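Uncharacterized protein AF0587 (Archaeoglobus fulgidus DSM 4304, PDB 2Q07) probably takes part in archaeosine-tRNA biosynthesis as an archaeosine synthase-family protein, the crystallised C-terminal part ending in a PUA domain likely to bind RNA. Local coordinates at residues A[179-184]-A[223-228]; A[138-143]-A[157-162]. One frame throughout, in Å; residues are numbered along the deposited sequence.

Interaction 1 of 2, residues A[179-184]-A[223-228]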
# COMPACT_ATOMS: atom_id res chain seq x y z
N TYR A 179 -0.50 3.44 5.80
CA TYR A 179 -0.72 4.39 4.72
C TYR A 179 -1.96 5.28 4.98
O TYR A 179 -1.87 6.51 5.04
CB TYR A 179 -0.91 3.62 3.40
CG TYR A 179 -0.99 4.49 2.17
CD1 TYR A 179 0.14 4.76 1.40
CD2 TYR A 179 -2.21 5.05 1.77
CE1 TYR A 179 0.08 5.58 0.28
CE2 TYR A 179 -2.29 5.87 0.65
CZ TYR A 179 -1.14 6.13 -0.09
OH TYR A 179 -1.19 6.96 -1.18
N GLN A 180 -3.10 4.63 5.14
CA GLN A 180 -4.37 5.33 5.35
C GLN A 180 -4.62 6.01 6.69
O GLN A 180 -5.21 7.08 6.73
CB GLN A 180 -5.53 4.36 5.09
CG GLN A 180 -5.54 3.79 3.69
CD GLN A 180 -6.55 2.67 3.55
OE1 GLN A 180 -7.73 2.84 3.87
NE2 GLN A 180 -6.10 1.53 3.05
N PHE A 181 -4.16 5.40 7.77
CA PHE A 181 -4.41 5.95 9.10
C PHE A 181 -3.18 6.21 9.97
O PHE A 181 -3.31 6.77 11.06
CB PHE A 181 -5.36 5.03 9.87
CG PHE A 181 -6.57 4.62 9.08
CD1 PHE A 181 -6.72 3.30 8.66
CD2 PHE A 181 -7.55 5.55 8.75
CE1 PHE A 181 -7.83 2.92 7.92
CE2 PHE A 181 -8.66 5.18 8.00
CZ PHE A 181 -8.80 3.86 7.58
N GLY A 182 -2.01 5.78 9.52
CA GLY A 182 -0.82 6.00 10.32
C GLY A 182 -0.83 5.17 11.58
O GLY A 182 -0.29 5.60 12.61
N ILE A 183 -1.46 4.00 11.53
CA ILE A 183 -1.50 3.10 12.68
C ILE A 183 -1.29 1.68 12.17
O ILE A 183 -1.18 1.45 10.96
CB ILE A 183 -2.87 3.11 13.43
CG1 ILE A 183 -3.92 2.32 12.62
CG2 ILE A 183 -3.36 4.54 13.67
CD1 ILE A 183 -5.29 2.27 13.29
N THR A 184 -1.24 0.73 13.10
CA THR A 184 -1.11 -0.67 12.75
C THR A 184 -2.01 -1.46 13.68
O THR A 184 -2.49 -0.94 14.69
CB THR A 184 0.34 -1.18 12.87
OG1 THR A 184 0.42 -2.46 12.23
CG2 THR A 184 0.76 -1.30 14.33
N ALA A 223 -13.17 2.85 16.41
CA ALA A 223 -13.24 3.20 17.82
C ALA A 223 -11.89 3.73 18.27
O ALA A 223 -11.80 4.74 18.97
CB ALA A 223 -13.63 1.98 18.66
N TYR A 224 -10.83 3.05 17.84
CA TYR A 224 -9.48 3.47 18.20
C TYR A 224 -9.18 4.84 17.61
O TYR A 224 -8.67 5.72 18.31
CB TYR A 224 -8.45 2.46 17.69
CG TYR A 224 -7.03 2.87 17.99
CD1 TYR A 224 -6.50 2.74 19.27
CD2 TYR A 224 -6.22 3.41 16.99
CE1 TYR A 224 -5.20 3.13 19.57
CE2 TYR A 224 -4.91 3.81 17.27
CZ TYR A 224 -4.41 3.67 18.56
OH TYR A 224 -3.12 4.05 18.84
N LEU A 225 -9.50 5.03 16.32
CA LEU A 225 -9.26 6.32 15.66
C LEU A 225 -10.05 7.45 16.33
O LEU A 225 -9.56 8.58 16.45
CB LEU A 225 -9.64 6.24 14.17
CG LEU A 225 -8.88 5.27 13.25
CD1 LEU A 225 -9.55 5.18 11.89
CD2 LEU A 225 -7.45 5.73 13.11
N LEU A 226 -11.27 7.15 16.75
CA LEU A 226 -12.12 8.12 17.42
C LEU A 226 -11.46 8.54 18.73
O LEU A 226 -11.43 9.72 19.07
CB LEU A 226 -13.50 7.52 17.70
CG LEU A 226 -14.58 8.44 18.28
CD1 LEU A 226 -14.77 9.64 17.36
CD2 LEU A 226 -15.89 7.68 18.43
N GLU A 227 -10.93 7.56 19.46
CA GLU A 227 -10.25 7.80 20.73
C GLU A 227 -9.08 8.76 20.55
O GLU A 227 -8.98 9.78 21.24
CB GLU A 227 -9.68 6.49 21.29
CG GLU A 227 -10.63 5.67 22.12
CD GLU A 227 -10.02 4.32 22.48
OE1 GLU A 227 -8.88 4.30 23.00
OE2 GLU A 227 -10.68 3.29 22.24
N LYS A 228 -8.20 8.43 19.62
CA LYS A 228 -7.02 9.24 19.35
C LYS A 228 -7.38 10.50 18.57
O LYS A 228 -6.51 11.24 18.14
CB LYS A 228 -5.98 8.41 18.60
CG LYS A 228 -5.62 7.11 19.30
CD LYS A 228 -5.19 7.37 20.73
CE LYS A 228 -4.85 6.08 21.47
NZ LYS A 228 -4.58 6.32 22.91

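Interaction 2 of 2, residues A[138-143]-A[157-162]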
# COMPACT_ATOMS: atom_id res chain seq x y z
N GLU A 138 24.75 -3.13 -2.78
CA GLU A 138 25.35 -3.89 -3.87
C GLU A 138 24.18 -4.13 -4.82
O GLU A 138 23.06 -4.41 -4.37
CB GLU A 138 25.85 -5.25 -3.39
CG GLU A 138 26.23 -5.28 -1.92
CD GLU A 138 26.80 -6.61 -1.48
OE1 GLU A 138 26.13 -7.66 -1.70
OE2 GLU A 138 27.92 -6.61 -0.93
N VAL A 139 24.42 -4.01 -6.11
CA VAL A 139 23.37 -4.24 -7.08
C VAL A 139 23.80 -5.36 -8.01
O VAL A 139 24.84 -5.27 -8.67
CB VAL A 139 23.07 -2.97 -7.91
CG1 VAL A 139 21.83 -3.19 -8.78
CG2 VAL A 139 22.85 -1.79 -6.98
N VAL A 140 23.00 -6.42 -8.05
CA VAL A 140 23.28 -7.58 -8.89
C VAL A 140 22.15 -7.78 -9.90
O VAL A 140 20.98 -7.57 -9.58
CB VAL A 140 23.41 -8.86 -8.03
CG1 VAL A 140 24.60 -8.72 -7.08
CG2 VAL A 140 22.13 -9.08 -7.24
N TYR A 141 22.50 -8.18 -11.12
CA TYR A 141 21.50 -8.41 -12.16
C TYR A 141 21.39 -9.92 -12.40
O TYR A 141 22.38 -10.59 -12.65
CB TYR A 141 21.90 -7.67 -13.44
CG TYR A 141 22.03 -6.18 -13.23
CD1 TYR A 141 23.18 -5.65 -12.65
CD2 TYR A 141 20.98 -5.32 -13.53
CE1 TYR A 141 23.28 -4.29 -12.37
CE2 TYR A 141 21.06 -3.96 -13.25
CZ TYR A 141 22.22 -3.45 -12.67
OH TYR A 141 22.30 -2.11 -12.37
N THR A 142 20.17 -10.44 -12.33
CA THR A 142 19.95 -11.87 -12.47
C THR A 142 19.19 -12.32 -13.72
O THR A 142 18.99 -13.51 -13.93
CB THR A 142 19.21 -12.42 -11.24
OG1 THR A 142 18.05 -11.61 -10.98
CG2 THR A 142 20.12 -12.40 -10.01
N ALA A 143 18.77 -11.36 -14.54
CA ALA A 143 18.01 -11.70 -15.73
C ALA A 143 18.56 -11.10 -17.03
O ALA A 143 18.84 -9.91 -17.12
CB ALA A 143 16.56 -11.27 -15.55
N LYS A 157 17.88 -17.64 -7.60
CA LYS A 157 17.98 -18.46 -6.40
C LYS A 157 19.33 -18.28 -5.70
O LYS A 157 19.42 -18.23 -4.48
CB LYS A 157 17.81 -19.94 -6.74
CG LYS A 157 16.41 -20.34 -7.15
CD LYS A 157 16.37 -21.82 -7.48
CE LYS A 157 14.99 -22.25 -7.92
NZ LYS A 157 15.00 -23.68 -8.34
N GLN A 158 20.38 -18.16 -6.50
CA GLN A 158 21.70 -18.02 -5.93
C GLN A 158 21.95 -16.68 -5.26
O GLN A 158 22.96 -16.52 -4.57
CB GLN A 158 22.76 -18.34 -6.99
CG GLN A 158 22.92 -19.85 -7.13
CD GLN A 158 23.78 -20.28 -8.31
OE1 GLN A 158 24.79 -19.65 -8.63
NE2 GLN A 158 23.38 -21.38 -8.95
N GLU A 159 21.03 -15.74 -5.44
CA GLU A 159 21.15 -14.41 -4.83
C GLU A 159 20.18 -14.18 -3.66
O GLU A 159 20.48 -13.39 -2.78
CB GLU A 159 20.87 -13.30 -5.86
CG GLU A 159 21.90 -13.13 -6.97
CD GLU A 159 23.30 -12.90 -6.45
OE1 GLU A 159 23.47 -12.28 -5.38
OE2 GLU A 159 24.25 -13.34 -7.13
N ILE A 160 19.03 -14.85 -3.66
CA ILE A 160 18.04 -14.62 -2.60
C ILE A 160 17.62 -15.84 -1.79
O ILE A 160 16.69 -15.76 -0.98
CB ILE A 160 16.75 -13.97 -3.17
CG1 ILE A 160 16.02 -14.96 -4.09
CG2 ILE A 160 17.09 -12.70 -3.94
CD1 ILE A 160 14.64 -14.48 -4.53
N GLU A 161 18.29 -16.98 -2.00
CA GLU A 161 17.96 -18.21 -1.27
C GLU A 161 17.87 -17.90 0.22
O GLU A 161 18.79 -17.32 0.79
CB GLU A 161 19.05 -19.26 -1.52
CG GLU A 161 18.55 -20.70 -1.47
CD GLU A 161 17.74 -21.08 -2.69
OE1 GLU A 161 16.79 -20.33 -3.03
OE2 GLU A 161 18.04 -22.13 -3.31
N SER A 162 16.77 -18.29 0.86
CA SER A 162 16.60 -18.02 2.30
C SER A 162 16.05 -19.22 3.07
O SER A 162 15.31 -20.04 2.54
CB SER A 162 15.69 -16.82 2.51
OG SER A 162 14.40 -17.08 1.99

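Interaction 1 of 2, residues A[179-184]-A[223-228]
The carbonyl O of Y224 accepts a hydrogen bond from the backbone N of K228 at 3.0 Å in the last turn of helix 219-227, where Y224 and L225 point toward the segment of F181 and I183. No polar bond crosses between the segments; the contact is entirely apolar. L225 CD1 lies over one face of the F181 ring, 4.1 Å from its centroid and 26° off the normal, a CH-pi contact. Q180 CB covers the opposite face, so the ring is sandwiched between two aliphatic groups. Both segments belong to the pre-PUA domain: F181 and L225 also share I217 of its antiparallel sheet, and they reach V261 and V263 in the PUA domain. L225 suits this place because its fork serves two partners: L225 CD2 rests 3.9 Å from F181 CB and 4.1 Å from I183 CD1. G182, with phi at +68°, readily lets the chain leave helix 168-181 and bring I183 round. The chi1 of I183, 76°, puts CG1 between backbone N and carbonyl carbon, and I183 CD1 reaches Y224 CD2 obliquely at 4.0 Å. Its other branch, CG2, meets the edge of the tyrosine ring in plane, while K228 CG lies over one face of that ring.

Interaction 2 of 2, residues A[138-143]-A[157-162]
V140, on strand 138-141, meets E159 in the last turn of helix 150-160, which packs over one face of the sheet at its edge strand 138-141, in an α/β fold. That strand is parallel to its neighbour 115-118, to which V140 is joined by backbone hydrogen bonds with V116 and A118; the domain's assignment to the uracil-DNA glycosylase-like superfamily is consistent with this layout. The beta-branched valine suits a strand packed by a helix, since both methyls face the glutamate: V140 CG2 lies 3.9 Å from E159 OE1 and V140 CG1 4.1 Å from the same oxygen. These are van der Waals contacts; OE1 forms a salt bridge with K115 NZ on the adjacent strand, which probably balances its charge. Y141 points away from segment 157-162, and its side chain packs on V128 and E129 of helix 123-132; its OH bonds to E132 OE2 and its ring takes a cation-pi contact from R125. The strand is thereby flanked by different helices through successive residues. T142 again points toward E159, and its two branches divide the work, as suits a threonine buried just past the strand: OG1 hydrogen-bonds to H119 ND1, leaving CG2 for apolar packing. The chain of E159 bends at chi2 (-56°), so glutamate offers V140 and K115 its carboxylate while its methylene E159 CG packs 3.6 Å from T142 CG2.

The two contacts lie on opposite sides of the chain's centre, the centre of interaction 1 about 16 Å and that of interaction 2 about 25 Å from it, and in different domains. Their centres are about 38 Å apart and their nearest atoms about 23 Å, so neither touches the other. They come in series along the chain: interaction 2 closes with helix 150-160 in the α/β domain, and the next helix, 168-181, leads into interaction 1 in the pre-PUA domain. Interaction 2 is local, joining a strand to the helix that follows it, whereas interaction 1 spans a longer separation and borders the PUA domain.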